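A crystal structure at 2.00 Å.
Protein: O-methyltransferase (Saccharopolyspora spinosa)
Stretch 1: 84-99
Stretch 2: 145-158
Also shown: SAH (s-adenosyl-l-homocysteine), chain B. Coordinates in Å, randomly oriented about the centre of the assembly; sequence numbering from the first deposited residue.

Stretch 1 (84-99) VWRGGACIFMRAVLQA
Stretch 2 (145-158) TVRQNFARYGLLDE

The strongest tie between the two stretches is a bidentate salt bridge. Arg-94 (chi1 t, chi2 p, chi3 t, chi4 95°) presents the edge of its guanidinium to Asp-157 (chi1 p), so that Arg-94 NE lies 2.9 Å from Asp-157 OD1 and Arg-94 NH2 lies 2.7 Å from Asp-157 OD2. Both are hydrogen bonds with N-H...O angles of 160°; two parallel donors match two carboxylate oxygens, joining charge to direction. Leu-155 CD2 covers one face of the guanidinium, leaving its edge free for the acid. At the other end, Asn-149 (chi1 m, chi2 -16°) donates from ND2 to Arg-86 O at 2.9 Å and 167°, its amide serving a carbonyl ahead of the helix.

That carbonyl belongs to a type II' turn, Val-84 to Gly-87, closed by Gly-87 N to Val-84 O at 2.7 Å. Trp-85 has phi/psi 50/-118. Gly-87, at 105/1, is the N-cap of helix 88-99; a CB here would strike Val-146 CG1 and its own preceding carbonyl. Helix 145-152 runs in broadly the same direction, at 38° with axes 10.1 Å apart at closest approach. CA atoms pair Arg-86 with Val-146 (5.5 Å), Ile-91 with Phe-150 (6.1 Å) and Arg-94 with Leu-155 (7.1 Å). After Tyr-153, Gly-154 (66/31) makes a Schellman motif, with Leu-155 N bonded to Phe-150 O at 3.0 Å.

Ile-91 (m, t) centres the apolar packing. Its CG1 sits 3.5 Å above the centroid of the Phe-150 ring (chi1 -93°, chi2 84°), while its CG2 lies 3.7 Å from Tyr-153 CD2, over that ring's face: a branched aliphatic chain serves two aromatic faces. Cys-90 CB meets the Phe-150 edge at CZ, 3.6 Å away. Leu-155 (m, t) extends the apolar surface, its CD1 3.8 Å from Ala-95 CB, a small methyl that admits the leucine closely.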

# COMPACT_ATOMS: atom_id res chain seq x y z
N VAL A 84 17.80 8.25 7.77
CA VAL A 84 16.71 7.37 7.34
C VAL A 84 15.47 7.38 8.23
O VAL A 84 14.39 7.03 7.77
CB VAL A 84 17.22 5.91 7.14
CG1 VAL A 84 18.53 5.93 6.44
CG2 VAL A 84 17.32 5.12 8.49
N TRP A 85 15.62 7.83 9.48
CA TRP A 85 14.51 7.84 10.45
C TRP A 85 13.86 6.47 10.44
O TRP A 85 14.53 5.47 10.75
CB TRP A 85 13.52 8.95 10.13
CG TRP A 85 12.50 9.25 11.16
CD1 TRP A 85 12.72 9.42 12.50
CD2 TRP A 85 11.09 9.49 10.95
NE1 TRP A 85 11.54 9.72 13.14
CE2 TRP A 85 10.53 9.76 12.22
CE3 TRP A 85 10.26 9.48 9.83
CZ2 TRP A 85 9.16 10.02 12.39
CZ3 TRP A 85 8.90 9.72 10.01
CH2 TRP A 85 8.37 9.97 11.28
N ARG A 86 12.58 6.40 10.08
CA ARG A 86 11.88 5.12 10.14
C ARG A 86 12.14 4.22 8.94
O ARG A 86 11.72 3.06 8.91
CB ARG A 86 10.38 5.36 10.34
CG ARG A 86 10.03 5.84 11.74
CD ARG A 86 8.59 6.26 11.85
NE ARG A 86 8.31 6.86 13.15
CZ ARG A 86 7.26 7.63 13.40
NH1 ARG A 86 6.37 7.92 12.46
NH2 ARG A 86 7.11 8.14 14.62
N GLY A 87 12.82 4.78 7.93
CA GLY A 87 13.33 3.98 6.82
C GLY A 87 12.60 4.09 5.52
O GLY A 87 13.01 3.49 4.51
N GLY A 88 11.57 4.93 5.52
CA GLY A 88 10.61 5.00 4.45
C GLY A 88 11.19 5.29 3.08
O GLY A 88 10.85 4.64 2.09
N ALA A 89 12.07 6.27 3.02
CA ALA A 89 12.70 6.63 1.75
C ALA A 89 13.55 5.49 1.23
O ALA A 89 13.59 5.22 0.04
CB ALA A 89 13.53 7.88 1.91
N CYS A 90 14.28 4.83 2.13
CA CYS A 90 15.07 3.68 1.76
C CYS A 90 14.22 2.50 1.35
O CYS A 90 14.56 1.77 0.41
CB CYS A 90 15.94 3.27 2.93
SG CYS A 90 17.31 4.42 3.22
N ILE A 91 13.13 2.28 2.07
CA ILE A 91 12.15 1.25 1.63
C ILE A 91 11.71 1.53 0.19
O ILE A 91 11.67 0.62 -0.65
CB ILE A 91 10.95 1.19 2.57
CG1 ILE A 91 11.39 0.64 3.93
CG2 ILE A 91 9.86 0.26 2.04
CD1 ILE A 91 10.42 0.91 5.02
N PHE A 92 11.41 2.79 -0.09
CA PHE A 92 10.98 3.16 -1.43
C PHE A 92 12.03 2.86 -2.49
O PHE A 92 11.71 2.26 -3.50
CB PHE A 92 10.58 4.62 -1.52
CG PHE A 92 10.00 4.98 -2.83
CD1 PHE A 92 8.72 4.51 -3.18
CD2 PHE A 92 10.72 5.74 -3.75
CE1 PHE A 92 8.18 4.83 -4.41
CE2 PHE A 92 10.20 6.06 -4.98
CZ PHE A 92 8.90 5.61 -5.31
N MET A 93 13.29 3.22 -2.24
CA MET A 93 14.33 2.92 -3.23
C MET A 93 14.42 1.41 -3.45
O MET A 93 14.58 0.94 -4.58
CB MET A 93 15.69 3.47 -2.79
CG MET A 93 15.71 4.94 -2.64
SD MET A 93 17.38 5.59 -2.44
CE MET A 93 17.61 5.24 -0.73
N ARG A 94 14.32 0.66 -2.39
CA ARG A 94 14.38 -0.81 -2.52
C ARG A 94 13.17 -1.29 -3.33
O ARG A 94 13.26 -2.24 -4.12
CB ARG A 94 14.41 -1.48 -1.16
CG ARG A 94 14.28 -3.04 -1.19
CD ARG A 94 15.44 -3.76 -1.83
NE ARG A 94 15.17 -5.19 -2.08
CZ ARG A 94 14.73 -5.69 -3.24
NH1 ARG A 94 14.45 -4.89 -4.28
NH2 ARG A 94 14.55 -6.99 -3.38
N ALA A 95 12.05 -0.60 -3.16
CA ALA A 95 10.83 -1.03 -3.87
C ALA A 95 10.93 -0.70 -5.36
O ALA A 95 10.43 -1.44 -6.20
CB ALA A 95 9.62 -0.41 -3.25
N VAL A 96 11.59 0.41 -5.71
CA VAL A 96 11.75 0.70 -7.12
C VAL A 96 12.58 -0.40 -7.82
O VAL A 96 12.18 -0.91 -8.88
CB VAL A 96 12.37 2.07 -7.36
CG1 VAL A 96 12.44 2.33 -8.85
CG2 VAL A 96 11.54 3.16 -6.67
N LEU A 97 13.72 -0.77 -7.23
CA LEU A 97 14.51 -1.92 -7.70
C LEU A 97 13.65 -3.17 -7.87
O LEU A 97 13.77 -3.89 -8.87
CB LEU A 97 15.65 -2.25 -6.74
CG LEU A 97 16.71 -1.17 -6.51
CD1 LEU A 97 17.77 -1.69 -5.55
CD2 LEU A 97 17.30 -0.72 -7.83
N GLN A 98 12.84 -3.47 -6.87
CA GLN A 98 11.89 -4.57 -6.97
C GLN A 98 10.95 -4.37 -8.15
O GLN A 98 10.66 -5.32 -8.86
CB GLN A 98 11.06 -4.68 -5.68
CG GLN A 98 10.10 -5.86 -5.64
CD GLN A 98 10.84 -7.18 -5.64
OE1 GLN A 98 10.43 -8.13 -6.31
NE2 GLN A 98 11.93 -7.25 -4.89
N ALA A 99 10.45 -3.15 -8.36
CA ALA A 99 9.46 -2.94 -9.45
C ALA A 99 10.12 -3.17 -10.80
O ALA A 99 9.47 -3.58 -11.76
CB ALA A 99 8.88 -1.55 -9.41
N THR A 145 13.85 -1.54 14.77
CA THR A 145 12.57 -0.97 14.32
C THR A 145 12.57 -0.75 12.80
O THR A 145 11.62 -1.14 12.10
CB THR A 145 12.27 0.35 15.04
OG1 THR A 145 12.15 0.11 16.45
CG2 THR A 145 10.98 0.98 14.48
N VAL A 146 13.64 -0.15 12.29
CA VAL A 146 13.77 0.03 10.84
C VAL A 146 13.76 -1.32 10.09
O VAL A 146 13.15 -1.42 9.03
CB VAL A 146 15.07 0.81 10.45
CG1 VAL A 146 15.15 1.00 8.93
CG2 VAL A 146 15.14 2.18 11.16
N ARG A 147 14.47 -2.32 10.60
CA ARG A 147 14.51 -3.65 9.98
C ARG A 147 13.05 -4.20 9.89
O ARG A 147 12.63 -4.72 8.84
CB ARG A 147 15.42 -4.62 10.79
CG ARG A 147 16.90 -4.76 10.30
CD ARG A 147 17.75 -5.87 11.05
NE ARG A 147 17.28 -7.25 10.76
CZ ARG A 147 17.67 -7.95 9.69
NH1 ARG A 147 18.56 -7.44 8.81
NH2 ARG A 147 17.17 -9.16 9.48
N GLN A 148 12.31 -4.11 11.00
CA GLN A 148 10.92 -4.55 11.08
C GLN A 148 10.08 -3.82 10.00
O GLN A 148 9.25 -4.44 9.31
CB GLN A 148 10.34 -4.28 12.49
CG GLN A 148 10.83 -5.23 13.62
CD GLN A 148 10.42 -4.77 15.04
OE1 GLN A 148 10.19 -3.58 15.30
NE2 GLN A 148 10.35 -5.73 15.98
N ASN A 149 10.30 -2.51 9.87
CA ASN A 149 9.57 -1.71 8.89
C ASN A 149 9.80 -2.24 7.49
O ASN A 149 8.85 -2.38 6.74
CB ASN A 149 9.94 -0.22 9.01
CG ASN A 149 9.40 0.40 10.28
OD1 ASN A 149 8.50 -0.17 10.91
ND2 ASN A 149 9.92 1.55 10.66
N PHE A 150 11.04 -2.57 7.14
CA PHE A 150 11.31 -3.10 5.79
C PHE A 150 10.53 -4.41 5.61
O PHE A 150 9.99 -4.67 4.51
CB PHE A 150 12.80 -3.36 5.56
CG PHE A 150 13.55 -2.22 4.92
CD1 PHE A 150 14.05 -1.19 5.70
CD2 PHE A 150 13.85 -2.23 3.56
CE1 PHE A 150 14.80 -0.13 5.14
CE2 PHE A 150 14.60 -1.18 2.97
CZ PHE A 150 15.07 -0.12 3.77
N ALA A 151 10.47 -5.21 6.67
CA ALA A 151 9.90 -6.54 6.61
C ALA A 151 8.40 -6.41 6.44
O ALA A 151 7.76 -7.27 5.87
CB ALA A 151 10.24 -7.36 7.89
N ARG A 152 7.83 -5.31 6.88
CA ARG A 152 6.39 -5.11 6.70
C ARG A 152 6.02 -5.04 5.24
O ARG A 152 4.91 -5.42 4.88
CB ARG A 152 5.91 -3.88 7.47
CG ARG A 152 5.92 -4.18 8.97
CD ARG A 152 5.92 -2.96 9.85
NE ARG A 152 4.93 -3.12 10.91
CZ ARG A 152 4.49 -2.13 11.67
NH1 ARG A 152 4.96 -0.88 11.49
NH2 ARG A 152 3.57 -2.36 12.60
N TYR A 153 6.95 -4.58 4.41
CA TYR A 153 6.70 -4.42 2.97
C TYR A 153 7.20 -5.63 2.20
O TYR A 153 7.12 -5.66 0.96
CB TYR A 153 7.33 -3.11 2.45
CG TYR A 153 6.74 -1.84 3.05
CD1 TYR A 153 5.65 -1.21 2.48
CD2 TYR A 153 7.29 -1.27 4.19
CE1 TYR A 153 5.11 -0.06 3.04
CE2 TYR A 153 6.77 -0.13 4.77
CZ TYR A 153 5.67 0.48 4.19
OH TYR A 153 5.16 1.64 4.74
N GLY A 154 7.69 -6.64 2.92
CA GLY A 154 8.30 -7.78 2.28
C GLY A 154 9.59 -7.42 1.55
O GLY A 154 9.94 -8.05 0.56
N LEU A 155 10.33 -6.43 2.05
CA LEU A 155 11.55 -5.99 1.37
C LEU A 155 12.81 -6.07 2.22
O LEU A 155 13.79 -5.41 1.90
CB LEU A 155 11.39 -4.57 0.84
CG LEU A 155 10.32 -4.47 -0.26
CD1 LEU A 155 9.95 -3.03 -0.46
CD2 LEU A 155 10.81 -5.08 -1.58
N LEU A 156 12.82 -6.87 3.28
CA LEU A 156 14.01 -7.00 4.11
C LEU A 156 14.84 -8.14 3.58
O LEU A 156 14.72 -9.25 4.06
CB LEU A 156 13.63 -7.22 5.58
CG LEU A 156 14.82 -7.35 6.54
CD1 LEU A 156 15.63 -6.08 6.53
CD2 LEU A 156 14.34 -7.66 7.96
N ASP A 157 15.65 -7.89 2.56
CA ASP A 157 16.39 -8.98 1.91
C ASP A 157 17.86 -8.61 1.64
O ASP A 157 18.40 -7.66 2.23
CB ASP A 157 15.67 -9.43 0.63
CG ASP A 157 15.78 -8.44 -0.52
OD1 ASP A 157 16.14 -7.26 -0.29
OD2 ASP A 157 15.49 -8.85 -1.67
N GLU A 158 18.51 -9.36 0.76
CA GLU A 158 19.98 -9.24 0.55
C GLU A 158 20.38 -7.92 -0.09
O GLU A 158 21.55 -7.52 -0.03
CB GLU A 158 20.48 -10.36 -0.36
CG GLU A 158 19.59 -10.53 -1.61
CD GLU A 158 20.24 -11.32 -2.72
OE1 GLU A 158 21.42 -11.72 -2.57
OE2 GLU A 158 19.57 -11.55 -3.76
N SAH B . 11.82 10.38 6.95
CA SAH B . 13.14 11.00 6.76
CB SAH B . 14.12 10.87 7.90
CG SAH B . 15.44 11.61 8.06
SD SAH B . 15.36 12.28 9.75
C SAH B . 13.58 10.18 5.62
O SAH B . 14.78 10.22 5.38
OXT SAH B . 12.48 9.54 5.08
C5' SAH B . 17.13 12.54 10.14
C4' SAH B . 17.92 11.25 10.40
O4' SAH B . 19.31 11.49 10.32
C3' SAH B . 17.70 10.64 11.79
O3' SAH B . 17.25 9.31 11.60
C2' SAH B . 19.05 10.70 12.52
O2' SAH B . 19.37 9.63 13.44
C1' SAH B . 20.02 10.79 11.34
N9 SAH B . 21.29 11.51 11.58
C8 SAH B . 21.46 12.88 11.55
N7 SAH B . 22.76 13.14 11.74
C5 SAH B . 23.44 11.98 11.85
C6 SAH B . 24.78 11.66 12.06
N6 SAH B . 25.70 12.61 12.18
N1 SAH B . 25.16 10.34 12.16
C2 SAH B . 24.25 9.32 12.02
N3 SAH B . 22.93 9.65 11.84
C4 SAH B . 22.52 10.94 11.72